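Local coordinates for protein amorpha-4,11-diene synthase (Artemisia annua, PDB 4GAX) that is a sesquiterpene synthase, a lyase that probably cyclises farnesyl diphosphate with the help of bound metal ions, at residues A[90-95]-A[242-247]. Numbering follows the deposited sequence.
Sequences LGISYL and KLAKLE
Glu247 leaves helix 238-269 toward the 90-95 turn, and every atom of its side chain finds a partner there. Its CB meets Ile92 CG2 at 3.7 Å, the two side chains crossing at about a right angle. CG packs 3.6 Å from Leu95 CD1, tip to tip, and the same methyl lies 3.7 Å from Glu247 CD and 4.0 Å from Glu247 OE2. A bend at chi2 (-67°) brings OE1 to the edge of the Tyr94 ring, near its plane, with Tyr94 OH 3.2 Å from Glu247 OE1; ring and carboxylate planes stand 68° apart. Glutamate suits this mixed site: its methylenes face aliphatic groups and OE1 comes beside the phenol oxygen. One turn earlier, Ala244 is small enough for its CB to come within 3.8 Å of Leu90 CB, and a water joins Leu90 O to Ala244 O, donating to both. Gly91, lacking a side chain, easily takes the positive phi (86°) of the Schellman motif ending helix 77-89; Ile92 follows, its CD1 4.0 Å from Leu243 CD2. The loop between helices 77-89 and 97-111, in the N-terminal terpene synthase domain, thus packs on helix 238-269, while helix 52-71 covers Leu243 and Glu247 through Val56 and helix 219-232 closes over Leu90.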
ATOM      1  N   LEU A  90      16.268   1.081   2.941  1.00 16.68           N
ATOM      2  CA  LEU A  90      16.787  -0.238   3.339  1.00 20.70           C
ATOM      3  C   LEU A  90      15.760  -1.054   4.149  1.00 23.00           C
ATOM      4  O   LEU A  90      15.970  -2.249   4.441  1.00 19.08           O
ATOM      5  CB  LEU A  90      18.093  -0.110   4.127  1.00 16.28           C
ATOM      6  CG  LEU A  90      19.298   0.331   3.286  1.00 18.15           C
ATOM      7  CD1 LEU A  90      20.493   0.663   4.206  1.00 22.01           C
ATOM      8  CD2 LEU A  90      19.664  -0.768   2.297  1.00 21.28           C
ATOM      9  N   GLY A  91      14.675  -0.390   4.529  1.00 18.75           N
ATOM     10  CA  GLY A  91      13.527  -1.058   5.115  1.00 24.17           C
ATOM     11  C   GLY A  91      13.631  -1.249   6.614  1.00 28.43           C
ATOM     12  O   GLY A  91      12.941  -2.108   7.168  1.00 19.32           O
ATOM     13  N   ILE A  92      14.492  -0.460   7.267  1.00 21.32           N
ATOM     14  CA  ILE A  92      14.683  -0.572   8.721  1.00 20.12           C
ATOM     15  C   ILE A  92      14.282   0.683   9.498  1.00 23.75           C
ATOM     16  O   ILE A  92      14.716   0.896  10.637  1.00 21.59           O
ATOM     17  CB  ILE A  92      16.123  -0.958   9.089  1.00 24.96           C
ATOM     18  CG1 ILE A  92      17.130  -0.212   8.213  1.00 27.49           C
ATOM     19  CG2 ILE A  92      16.326  -2.452   8.928  1.00 26.12           C
ATOM     20  CD1 ILE A  92      18.556  -0.405   8.689  1.00 27.93           C
ATOM     21  N   SER A  93      13.453   1.520   8.888  1.00 21.81           N
ATOM     22  CA  SER A  93      12.995   2.724   9.569  1.00 23.24           C
ATOM     23  C   SER A  93      12.231   2.392  10.861  1.00 20.65           C
ATOM     24  O   SER A  93      12.308   3.148  11.833  1.00 19.53           O
ATOM     25  CB  SER A  93      12.157   3.591   8.631  1.00 28.34           C
ATOM     26  OG  SER A  93      11.009   2.885   8.192  1.00 41.57           O
ATOM     27  N   TYR A  94      11.553   1.240  10.899  1.00 25.13           N
ATOM     28  CA  TYR A  94      10.811   0.835  12.108  1.00 26.61           C
ATOM     29  C   TYR A  94      11.712   0.616  13.315  1.00 26.05           C
ATOM     30  O   TYR A  94      11.234   0.604  14.442  1.00 24.83           O
ATOM     31  CB  TYR A  94       9.985  -0.438  11.871  1.00 25.72           C
ATOM     32  CG  TYR A  94      10.815  -1.643  11.510  1.00 23.17           C
ATOM     33  CD1 TYR A  94      11.299  -2.509  12.494  1.00 22.28           C
ATOM     34  CD2 TYR A  94      11.116  -1.926  10.183  1.00 24.87           C
ATOM     35  CE1 TYR A  94      12.063  -3.621  12.157  1.00 23.33           C
ATOM     36  CE2 TYR A  94      11.877  -3.034   9.837  1.00 22.45           C
ATOM     37  CZ  TYR A  94      12.347  -3.875  10.827  1.00 26.91           C
ATOM     38  OH  TYR A  94      13.099  -4.969  10.470  1.00 24.46           O
ATOM     39  N   LEU A  95      13.014   0.429  13.082  1.00 17.89           N
ATOM     40  CA  LEU A  95      13.956   0.309  14.195  1.00 19.40           C
ATOM     41  C   LEU A  95      14.278   1.669  14.806  1.00 26.01           C
ATOM     42  O   LEU A  95      14.733   1.745  15.938  1.00 24.69           O
ATOM     43  CB  LEU A  95      15.264  -0.335  13.730  1.00 23.00           C
ATOM     44  CG  LEU A  95      15.202  -1.789  13.253  1.00 27.20           C
ATOM     45  CD1 LEU A  95      16.608  -2.237  12.917  1.00 25.75           C
ATOM     46  CD2 LEU A  95      14.609  -2.681  14.336  1.00 30.20           C
ATOM     47  N   LYS A 242      24.731  -4.243   6.857  1.00 22.09           N
ATOM     48  CA  LYS A 242      24.757  -5.460   7.669  1.00 20.42           C
ATOM     49  C   LYS A 242      23.469  -5.592   8.475  1.00 27.04           C
ATOM     50  O   LYS A 242      22.836  -6.659   8.516  1.00 19.29           O
ATOM     51  CB  LYS A 242      25.961  -5.454   8.605  1.00 27.32           C
ATOM     52  CG  LYS A 242      26.153  -6.767   9.339  1.00 35.66           C
ATOM     53  CD  LYS A 242      27.273  -6.670  10.362  1.00 46.59           C
ATOM     54  CE  LYS A 242      27.697  -8.052  10.835  1.00 55.21           C
ATOM     55  NZ  LYS A 242      28.602  -7.961  12.012  1.00 58.10           N
ATOM     56  N   LEU A 243      23.075  -4.491   9.102  1.00 26.26           N
ATOM     57  CA  LEU A 243      21.849  -4.446   9.878  1.00 23.73           C
ATOM     58  C   LEU A 243      20.611  -4.667   9.013  1.00 25.06           C
ATOM     59  O   LEU A 243      19.691  -5.404   9.398  1.00 22.97           O
ATOM     60  CB  LEU A 243      21.736  -3.083  10.569  1.00 19.57           C
ATOM     61  CG  LEU A 243      20.460  -2.827  11.370  1.00 24.14           C
ATOM     62  CD1 LEU A 243      20.272  -3.888  12.445  1.00 26.28           C
ATOM     63  CD2 LEU A 243      20.515  -1.453  11.987  1.00 25.31           C
ATOM     64  N   ALA A 244      20.572  -4.010   7.859  1.00 18.08           N
ATOM     65  CA  ALA A 244      19.402  -4.114   6.989  1.00 20.77           C
ATOM     66  C   ALA A 244      19.142  -5.550   6.537  1.00 23.05           C
ATOM     67  O   ALA A 244      17.989  -5.973   6.405  1.00 19.26           O
ATOM     68  CB  ALA A 244      19.536  -3.183   5.766  1.00 20.24           C
ATOM     69  N   LYS A 245      20.208  -6.294   6.283  1.00 19.28           N
ATOM     70  CA  LYS A 245      20.040  -7.653   5.773  1.00 20.25           C
ATOM     71  C   LYS A 245      19.647  -8.614   6.888  1.00 23.62           C
ATOM     72  O   LYS A 245      18.810  -9.498   6.679  1.00 24.22           O
ATOM     73  CB  LYS A 245      21.312  -8.132   5.081  1.00 23.94           C
ATOM     74  CG  LYS A 245      21.651  -7.379   3.801  1.00 27.66           C
ATOM     75  CD  LYS A 245      23.045  -7.817   3.279  1.00 33.82           C
ATOM     76  CE  LYS A 245      22.937  -8.796   2.129  1.00 43.92           C
ATOM     77  NZ  LYS A 245      24.284  -9.334   1.719  1.00 52.31           N
ATOM     78  N   LEU A 246      20.262  -8.454   8.063  1.00 22.49           N
ATOM     79  CA  LEU A 246      19.930  -9.285   9.227  1.00 22.43           C
ATOM     80  C   LEU A 246      18.467  -9.068   9.601  1.00 17.61           C
ATOM     81  O   LEU A 246      17.721 -10.018   9.883  1.00 22.68           O
ATOM     82  CB  LEU A 246      20.818  -8.929  10.425  1.00 26.31           C
ATOM     83  CG  LEU A 246      22.114  -9.715  10.666  1.00 37.20           C
ATOM     84  CD1 LEU A 246      22.710 -10.219   9.379  1.00 49.70           C
ATOM     85  CD2 LEU A 246      23.136  -8.851  11.423  1.00 36.63           C
ATOM     86  N   GLU A 247      18.062  -7.802   9.602  1.00 17.16           N
ATOM     87  CA  GLU A 247      16.699  -7.425   9.961  1.00 20.13           C
ATOM     88  C   GLU A 247      15.716  -7.874   8.894  1.00 20.33           C
ATOM     89  O   GLU A 247      14.617  -8.312   9.210  1.00 19.46           O
ATOM     90  CB  GLU A 247      16.606  -5.919  10.151  1.00 23.17           C
ATOM     91  CG  GLU A 247      17.210  -5.458  11.462  1.00 33.76           C
ATOM     92  CD  GLU A 247      16.412  -5.937  12.665  1.00 40.95           C
ATOM     93  OE1 GLU A 247      15.183  -6.167  12.529  1.00 37.84           O
ATOM     94  OE2 GLU A 247      17.016  -6.081  13.746  1.00 44.10           O
TER
HETATM   95  O   HOH W   1      15.627  -4.538   6.020  1.00 19.48           O